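Local coordinates for protein HP0721 (Helicobacter pylori, PDB 2XRH), which is a secreted protein of unknown function from the DUF1104 family, whose helical domain holds a nicotinic acid molecule in a pocket in this crystal, at residues 11-22 with 30-41. Numbering follows the deposited sequence.
Sequences FSKTSDEDLAKM and DIVDYTKELKKR. With NIO (nicotinic acid), chain B.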
ATOM      1  N   PHE A  11       8.146  -7.692 -24.228  1.00 27.38           N
ATOM      2  CA  PHE A  11       8.694  -6.365 -24.031  1.00 23.79           C
ATOM      3  C   PHE A  11      10.130  -6.312 -24.520  1.00 22.98           C
ATOM      4  O   PHE A  11      10.829  -5.343 -24.274  1.00 20.69           O
ATOM      5  CB  PHE A  11       8.674  -6.069 -22.548  1.00 22.74           C
ATOM      6  CG  PHE A  11       7.305  -6.081 -21.947  1.00 18.48           C
ATOM      7  CD1 PHE A  11       6.439  -5.010 -22.127  1.00 19.08           C
ATOM      8  CD2 PHE A  11       6.896  -7.157 -21.162  1.00 16.78           C
ATOM      9  CE1 PHE A  11       5.180  -5.010 -21.495  1.00 18.03           C
ATOM     10  CE2 PHE A  11       5.654  -7.186 -20.580  1.00 17.09           C
ATOM     11  CZ  PHE A  11       4.795  -6.126 -20.756  1.00 15.95           C
ATOM     12  N   SER A  12      10.573  -7.334 -25.249  1.00 23.23           N
ATOM     13  CA  SER A  12      11.972  -7.336 -25.716  1.00 24.39           C
ATOM     14  C   SER A  12      12.282  -6.232 -26.765  1.00 24.52           C
ATOM     15  O   SER A  12      13.438  -5.836 -26.925  1.00 25.54           O
ATOM     16  CB  SER A  12      12.339  -8.722 -26.265  1.00 24.92           C
ATOM     17  OG  SER A  12      11.479  -9.048 -27.331  1.00 29.05           O
ATOM     18  N   LYS A  13      11.275  -5.745 -27.478  1.00 24.69           N
ATOM     19  CA  LYS A  13      11.482  -4.694 -28.486  1.00 26.39           C
ATOM     20  C   LYS A  13      11.088  -3.293 -28.012  1.00 25.11           C
ATOM     21  O   LYS A  13      11.205  -2.314 -28.749  1.00 25.33           O
ATOM     22  CB  LYS A  13      10.730  -5.048 -29.776  1.00 27.91           C
ATOM     23  CG  LYS A  13      11.228  -6.315 -30.482  1.00 32.05           C
ATOM     24  CD  LYS A  13      12.691  -6.172 -30.979  1.00 36.63           C
ATOM     25  CE  LYS A  13      13.193  -7.437 -31.719  1.00 40.22           C
ATOM     26  NZ  LYS A  13      12.907  -7.378 -33.203  1.00 43.89           N
ATOM     27  N   THR A  14      10.606  -3.192 -26.774  1.00 22.79           N
ATOM     28  CA  THR A  14      10.139  -1.917 -26.231  1.00 21.49           C
ATOM     29  C   THR A  14      11.337  -1.122 -25.736  1.00 19.60           C
ATOM     30  O   THR A  14      12.209  -1.678 -25.077  1.00 19.70           O
ATOM     31  CB  THR A  14       9.131  -2.187 -25.069  1.00 20.63           C
ATOM     32  OG1 THR A  14       8.090  -3.035 -25.575  1.00 22.09           O
ATOM     33  CG2 THR A  14       8.498  -0.888 -24.480  1.00 21.15           C
ATOM     34  N   SER A  15      11.348   0.183 -25.997  1.00 18.82           N
ATOM     35  CA  SER A  15      12.411   1.045 -25.515  1.00 18.66           C
ATOM     36  C   SER A  15      12.389   1.166 -24.002  1.00 18.30           C
ATOM     37  O   SER A  15      11.339   0.949 -23.380  1.00 17.68           O
ATOM     38  CB  SER A  15      12.292   2.430 -26.138  1.00 18.86           C
ATOM     39  OG  SER A  15      11.162   3.117 -25.662  1.00 19.39           O
ATOM     40  N   ASP A  16      13.539   1.466 -23.399  1.00 17.24           N
ATOM     41  CA  ASP A  16      13.619   1.717 -21.955  1.00 18.78           C
ATOM     42  C   ASP A  16      12.585   2.778 -21.547  1.00 17.91           C
ATOM     43  O   ASP A  16      11.910   2.654 -20.512  1.00 16.63           O
ATOM     44  CB  ASP A  16      15.018   2.203 -21.541  1.00 19.64           C
ATOM     45  CG  ASP A  16      16.110   1.164 -21.689  1.00 20.48           C
ATOM     46  OD1 ASP A  16      15.868  -0.043 -21.884  1.00 23.01           O
ATOM     47  OD2 ASP A  16      17.260   1.593 -21.578  1.00 23.31           O
ATOM     48  N   GLU A  17      12.473   3.820 -22.358  1.00 19.12           N
ATOM     49  CA  GLU A  17      11.510   4.926 -22.150  1.00 18.80           C
ATOM     50  C   GLU A  17      10.118   4.418 -22.009  1.00 18.12           C
ATOM     51  O   GLU A  17       9.429   4.730 -21.020  1.00 18.05           O
ATOM     52  CB  GLU A  17      11.555   5.903 -23.324  1.00 19.97           C
ATOM     53  CG  GLU A  17      10.570   7.047 -23.204  1.00 21.82           C
ATOM     54  CD  GLU A  17      10.749   8.120 -24.284  1.00 27.84           C
ATOM     55  OE1 GLU A  17      11.767   8.114 -24.986  1.00 31.61           O
ATOM     56  OE2 GLU A  17       9.880   8.993 -24.418  1.00 30.84           O
ATOM     57  N   ASP A  18       9.699   3.643 -23.004  1.00 17.45           N
ATOM     58  CA  ASP A  18       8.358   3.109 -23.012  1.00 17.60           C
ATOM     59  C   ASP A  18       8.134   2.109 -21.898  1.00 16.47           C
ATOM     60  O   ASP A  18       7.020   2.029 -21.377  1.00 15.87           O
ATOM     61  CB  ASP A  18       8.013   2.524 -24.389  1.00 18.68           C
ATOM     62  CG  ASP A  18       7.833   3.593 -25.449  1.00 21.88           C
ATOM     63  OD1 ASP A  18       7.755   4.815 -25.116  1.00 24.54           O
ATOM     64  OD2 ASP A  18       7.787   3.198 -26.632  1.00 25.84           O
ATOM     65  N   LEU A  19       9.147   1.340 -21.508  1.00 14.70           N
ATOM     66  CA  LEU A  19       8.990   0.449 -20.352  1.00 14.96           C
ATOM     67  C   LEU A  19       8.766   1.262 -19.080  1.00 14.64           C
ATOM     68  O   LEU A  19       7.927   0.907 -18.229  1.00 15.23           O
ATOM     69  CB  LEU A  19      10.209  -0.447 -20.145  1.00 15.95           C
ATOM     70  CG  LEU A  19      10.403  -1.636 -21.086  1.00 17.63           C
ATOM     71  CD1 LEU A  19      11.732  -2.343 -20.804  1.00 20.73           C
ATOM     72  CD2 LEU A  19       9.250  -2.624 -21.027  1.00 18.36           C
ATOM     73  N   ALA A  20       9.526   2.342 -18.909  1.00 14.14           N
ATOM     74  CA  ALA A  20       9.293   3.216 -17.754  1.00 14.69           C
ATOM     75  C   ALA A  20       7.887   3.826 -17.753  1.00 14.25           C
ATOM     76  O   ALA A  20       7.220   3.836 -16.709  1.00 14.15           O
ATOM     77  CB  ALA A  20      10.331   4.304 -17.676  1.00 14.70           C
ATOM     78  N   LYS A  21       7.415   4.294 -18.905  1.00 13.60           N
ATOM     79  CA  LYS A  21       6.122   4.978 -19.015  1.00 14.08           C
ATOM     80  C   LYS A  21       4.914   4.092 -18.694  1.00 13.19           C
ATOM     81  O   LYS A  21       3.867   4.601 -18.339  1.00 14.27           O
ATOM     82  CB  LYS A  21       5.969   5.583 -20.401  1.00 15.24           C
ATOM     83  CG  LYS A  21       6.789   6.838 -20.567  1.00 16.81           C
ATOM     84  CD  LYS A  21       6.785   7.331 -21.986  1.00 18.71           C
ATOM     85  CE  LYS A  21       7.447   8.698 -22.030  1.00 21.26           C
ATOM     86  NZ  LYS A  21       7.460   9.258 -23.383  1.00 25.72           N
ATOM     87  N   MET A  22       5.089   2.788 -18.797  1.00 11.59           N
ATOM     88  CA  MET A  22       3.995   1.844 -18.513  1.00 11.86           C
ATOM     89  C   MET A  22       4.021   1.386 -17.050  1.00 11.02           C
ATOM     90  O   MET A  22       3.174   0.593 -16.635  1.00 11.23           O
ATOM     91  CB  MET A  22       3.973   0.664 -19.462  1.00 13.66           C
ATOM     92  CG  MET A  22       5.155  -0.166 -19.421  1.00 14.69           C
ATOM     93  SD  MET A  22       5.027  -1.582 -20.568  1.00 19.03           S
ATOM     94  CE  MET A  22       5.236  -0.789 -22.129  1.00 14.94           C
ATOM     95  N   ASP A  30       0.792  -9.799 -17.377  1.00 13.62           N
ATOM     96  CA  ASP A  30       2.048  -9.469 -18.075  1.00 12.98           C
ATOM     97  C   ASP A  30       3.143  -9.032 -17.126  1.00 12.31           C
ATOM     98  O   ASP A  30       4.260  -8.768 -17.598  1.00 12.57           O
ATOM     99  CB  ASP A  30       1.828  -8.354 -19.097  1.00 12.56           C
ATOM    100  CG  ASP A  30       0.851  -8.738 -20.186  1.00 16.83           C
ATOM    101  OD1 ASP A  30       0.928  -9.890 -20.684  1.00 20.61           O
ATOM    102  OD2 ASP A  30       0.017  -7.877 -20.573  1.00 19.28           O
ATOM    103  N   ILE A  31       2.889  -9.080 -15.822  1.00 12.39           N
ATOM    104  CA  ILE A  31       3.807  -8.484 -14.861  1.00 11.18           C
ATOM    105  C   ILE A  31       5.096  -9.254 -14.682  1.00 11.48           C
ATOM    106  O   ILE A  31       6.137  -8.638 -14.488  1.00 12.06           O
ATOM    107  CB  ILE A  31       3.144  -8.103 -13.478  1.00 11.72           C
ATOM    108  CG1 ILE A  31       3.811  -6.839 -12.889  1.00 13.37           C
ATOM    109  CG2 ILE A  31       3.084  -9.273 -12.486  1.00 13.47           C
ATOM    110  CD1 ILE A  31       3.488  -5.518 -13.731  1.00 14.94           C
ATOM    111  N   VAL A  32       5.052 -10.586 -14.745  1.00 12.94           N
ATOM    112  CA  VAL A  32       6.285 -11.360 -14.621  1.00 13.41           C
ATOM    113  C   VAL A  32       7.219 -11.062 -15.810  1.00 13.63           C
ATOM    114  O   VAL A  32       8.404 -10.815 -15.630  1.00 13.53           O
ATOM    115  CB  VAL A  32       5.999 -12.890 -14.475  1.00 13.85           C
ATOM    116  CG1 VAL A  32       7.264 -13.720 -14.642  1.00 14.95           C
ATOM    117  CG2 VAL A  32       5.376 -13.153 -13.104  1.00 15.46           C
ATOM    118  N   ASP A  33       6.688 -11.058 -17.014  1.00 14.34           N
ATOM    119  CA  ASP A  33       7.471 -10.743 -18.181  1.00 16.12           C
ATOM    120  C   ASP A  33       8.003  -9.316 -18.135  1.00 14.79           C
ATOM    121  O   ASP A  33       9.147  -9.065 -18.471  1.00 14.07           O
ATOM    122  CB  ASP A  33       6.648 -10.929 -19.452  1.00 17.63           C
ATOM    123  CG  ASP A  33       6.440 -12.405 -19.826  1.00 22.91           C
ATOM    124  OD1 ASP A  33       7.074 -13.304 -19.237  1.00 27.77           O
ATOM    125  OD2 ASP A  33       5.610 -12.653 -20.714  1.00 29.13           O
ATOM    126  N   TYR A  34       7.184  -8.381 -17.672  1.00 12.94           N
ATOM    127  CA  TYR A  34       7.635  -6.999 -17.545  1.00 12.27           C
ATOM    128  C   TYR A  34       8.792  -6.886 -16.568  1.00 12.27           C
ATOM    129  O   TYR A  34       9.792  -6.228 -16.849  1.00 12.64           O
ATOM    130  CB  TYR A  34       6.466  -6.155 -17.067  1.00 12.36           C
ATOM    131  CG  TYR A  34       6.749  -4.668 -16.867  1.00 11.40           C
ATOM    132  CD1 TYR A  34       7.015  -3.824 -17.909  1.00 11.49           C
ATOM    133  CD2 TYR A  34       6.652  -4.118 -15.585  1.00 12.06           C
ATOM    134  CE1 TYR A  34       7.246  -2.449 -17.694  1.00 11.08           C
ATOM    135  CE2 TYR A  34       6.855  -2.781 -15.365  1.00 11.42           C
ATOM    136  CZ  TYR A  34       7.155  -1.943 -16.400  1.00 11.18           C
ATOM    137  OH  TYR A  34       7.359  -0.598 -16.171  1.00 11.71           O
ATOM    138  N   THR A  35       8.657  -7.502 -15.420  1.00 12.98           N
ATOM    139  CA  THR A  35       9.660  -7.451 -14.365  1.00 12.87           C
ATOM    140  C   THR A  35      10.953  -8.116 -14.820  1.00 13.69           C
ATOM    141  O   THR A  35      12.027  -7.566 -14.623  1.00 14.39           O
ATOM    142  CB  THR A  35       9.122  -8.136 -13.109  1.00 13.11           C
ATOM    143  OG1 THR A  35       7.910  -7.491 -12.689  1.00 15.66           O
ATOM    144  CG2 THR A  35      10.110  -8.139 -11.972  1.00 16.60           C
ATOM    145  N   LYS A  36      10.843  -9.272 -15.482  1.00 15.29           N
ATOM    146  CA  LYS A  36      12.014  -9.907 -16.080  1.00 15.75           C
ATOM    147  C   LYS A  36      12.703  -8.977 -17.086  1.00 14.76           C
ATOM    148  O   LYS A  36      13.932  -8.904 -17.096  1.00 15.82           O
ATOM    149  CB  LYS A  36      11.647 -11.256 -16.713  1.00 15.70           C
ATOM    150  CG  LYS A  36      11.251 -12.324 -15.695  1.00 19.25           C
ATOM    151  CD  LYS A  36      10.792 -13.619 -16.358  1.00 23.98           C
ATOM    152  CE  LYS A  36      10.618 -14.704 -15.307  1.00 26.16           C
ATOM    153  NZ  LYS A  36      10.164 -16.023 -15.913  1.00 31.15           N
ATOM    154  N   GLU A  37      11.954  -8.279 -17.915  1.00 14.39           N
ATOM    155  CA  GLU A  37      12.537  -7.373 -18.888  1.00 14.10           C
ATOM    156  C   GLU A  37      13.254  -6.201 -18.202  1.00 14.99           C
ATOM    157  O   GLU A  37      14.367  -5.864 -18.555  1.00 15.57           O
ATOM    158  CB  GLU A  37      11.545  -6.870 -19.908  1.00 14.92           C
ATOM    159  CG  GLU A  37      12.202  -6.091 -21.057  1.00 14.57           C
ATOM    160  CD  GLU A  37      12.989  -6.987 -22.035  1.00 19.76           C
ATOM    161  OE1 GLU A  37      12.674  -8.196 -22.130  1.00 22.75           O
ATOM    162  OE2 GLU A  37      13.918  -6.485 -22.685  1.00 22.00           O
ATOM    163  N   LEU A  38      12.640  -5.637 -17.178  1.00 14.35           N
ATOM    164  CA  LEU A  38      13.240  -4.518 -16.438  1.00 14.75           C
ATOM    165  C   LEU A  38      14.529  -4.956 -15.797  1.00 15.17           C
ATOM    166  O   LEU A  38      15.503  -4.245 -15.899  1.00 15.16           O
ATOM    167  CB  LEU A  38      12.264  -4.013 -15.375  1.00 14.39           C
ATOM    168  CG  LEU A  38      11.037  -3.203 -15.770  1.00 14.91           C
ATOM    169  CD1 LEU A  38      10.278  -2.828 -14.477  1.00 16.25           C
ATOM    170  CD2 LEU A  38      11.393  -1.973 -16.604  1.00 16.12           C
ATOM    171  N   LYS A  39      14.544  -6.153 -15.206  1.00 15.06           N
ATOM    172  CA  LYS A  39      15.727  -6.695 -14.518  1.00 17.26           C
ATOM    173  C   LYS A  39      16.811  -6.951 -15.545  1.00 18.53           C
ATOM    174  O   LYS A  39      17.957  -6.613 -15.313  1.00 18.50           O
ATOM    175  CB  LYS A  39      15.429  -7.927 -13.671  1.00 19.20           C
ATOM    176  CG  LYS A  39      14.584  -7.657 -12.435  1.00 22.56           C
ATOM    177  CD  LYS A  39      14.387  -8.944 -11.585  1.00 28.53           C
ATOM    178  CE  LYS A  39      13.664  -8.702 -10.249  1.00 32.18           C
ATOM    179  NZ  LYS A  39      14.570  -8.482  -9.068  1.00 34.32           N
ATOM    180  N   LYS A  40      16.434  -7.512 -16.682  0.50 18.67           N
ATOM    181  CA  LYS A  40      17.370  -7.713 -17.801  0.50 19.64           C
ATOM    182  C   LYS A  40      18.066  -6.409 -18.197  0.50 19.30           C
ATOM    183  O   LYS A  40      19.301  -6.369 -18.328  0.50 20.07           O
ATOM    184  CB  LYS A  40      16.635  -8.301 -19.005  0.50 20.36           C
ATOM    185  CG  LYS A  40      17.417  -8.254 -20.296  0.50 22.16           C
ATOM    186  CD  LYS A  40      16.870  -9.293 -21.268  0.50 24.73           C
ATOM    187  CE  LYS A  40      16.864 -10.695 -20.660  0.50 26.68           C
ATOM    188  NZ  LYS A  40      18.229 -11.229 -20.402  0.50 29.46           N
ATOM    189  N   ARG A  41      17.296  -5.346 -18.381  1.00 18.65           N
ATOM    190  CA  ARG A  41      17.825  -4.057 -18.810  1.00 19.86           C
ATOM    191  C   ARG A  41      18.711  -3.464 -17.715  1.00 20.30           C
ATOM    192  O   ARG A  41      19.815  -3.001 -17.984  1.00 20.57           O
ATOM    193  CB  ARG A  41      16.732  -3.026 -19.159  1.00 20.67           C
ATOM    194  CG  ARG A  41      15.664  -3.416 -20.165  1.00 22.87           C
ATOM    195  CD  ARG A  41      16.161  -3.666 -21.524  1.00 23.84           C
ATOM    196  NE  ARG A  41      15.073  -4.125 -22.420  1.00 22.53           N
ATOM    197  CZ  ARG A  41      14.267  -3.369 -23.164  1.00 21.79           C
ATOM    198  NH1 ARG A  41      14.405  -2.048 -23.213  1.00 21.43           N
ATOM    199  NH2 ARG A  41      13.354  -3.951 -23.955  1.00 20.05           N
TER
HETATM  200  N   NIO B 200       6.864  -4.875 -11.223  1.00 22.98           N
HETATM  201  C1  NIO B 200       5.786  -4.083 -11.404  1.00 22.77           C
HETATM  202  C2  NIO B 200       5.042  -3.634 -10.298  1.00 24.01           C
HETATM  203  C3  NIO B 200       5.375  -4.018  -9.032  1.00 23.03           C
HETATM  204  C4  NIO B 200       6.490  -4.830  -8.888  1.00 24.72           C
HETATM  205  C5  NIO B 200       7.216  -5.250  -9.999  1.00 23.73           C
HETATM  206  C6  NIO B 200       3.801  -2.840 -10.498  1.00 29.14           C
HETATM  207  O1  NIO B 200       2.887  -2.979  -9.635  1.00 30.85           O
HETATM  208  O2  NIO B 200       3.674  -2.146 -11.515  1.00 28.67           O
HETATM  209  O   HOH W   1      10.138  -9.588 -22.698  1.00 31.12           O
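The short helix 16-21 runs against the helix at 31-41 with their N-to-C directions 135° apart and axes 11.3 Å at closest approach, while the type I turn Phe11 to Thr14 lies along the second helix. Arg41 ties the two together. Bent at chi2, its chain brings the guanidinium to the turn's carbonyls, where NH1 and NH2 fork end-on onto Thr14 O, the NH2 bond measuring 2.8 Å. NH1 also meets Asp16 OD1 at 2.8 Å, a salt bridge on the anti side of that oxygen. NE and NH2 grip Glu37 OE2 side-on, with Arg41 NE at 2.6 Å, so two carboxylates and a carbonyl, all near the guanidinium plane, fix its rotation. This Asp16-Arg41-Glu37 salt-bridge network joins the N-terminal turn and short helix to helix 31-44. Leu19 CD1 rests over one guanidinium face, and the whole leucine is a knob among Tyr34, Glu37, Leu38 and Arg41. A water bridges Phe11 N and Glu37 OE1. At the other end Phe11 packs across Tyr34 in a T-shaped pair: the tyrosine edge faces the phenylalanine ring, planes at 66°. Tyr34 swings its ring to the carbonyl side of its own backbone and reaches helix 16-21, where its OH donates to Leu19 O over 2.6 Å, tilted 32° from the carbonyl plane. Met22 SD lies obliquely beside this ring, 4.7 Å from its centroid, a Met-aromatic contact. Helix 47-65 closes the core through Leu57 on Tyr34 and Phe53 on Leu38 and Asp16; Ile31 and Thr35 line the nicotinic acid pocket, where their helix meets helix 70-86.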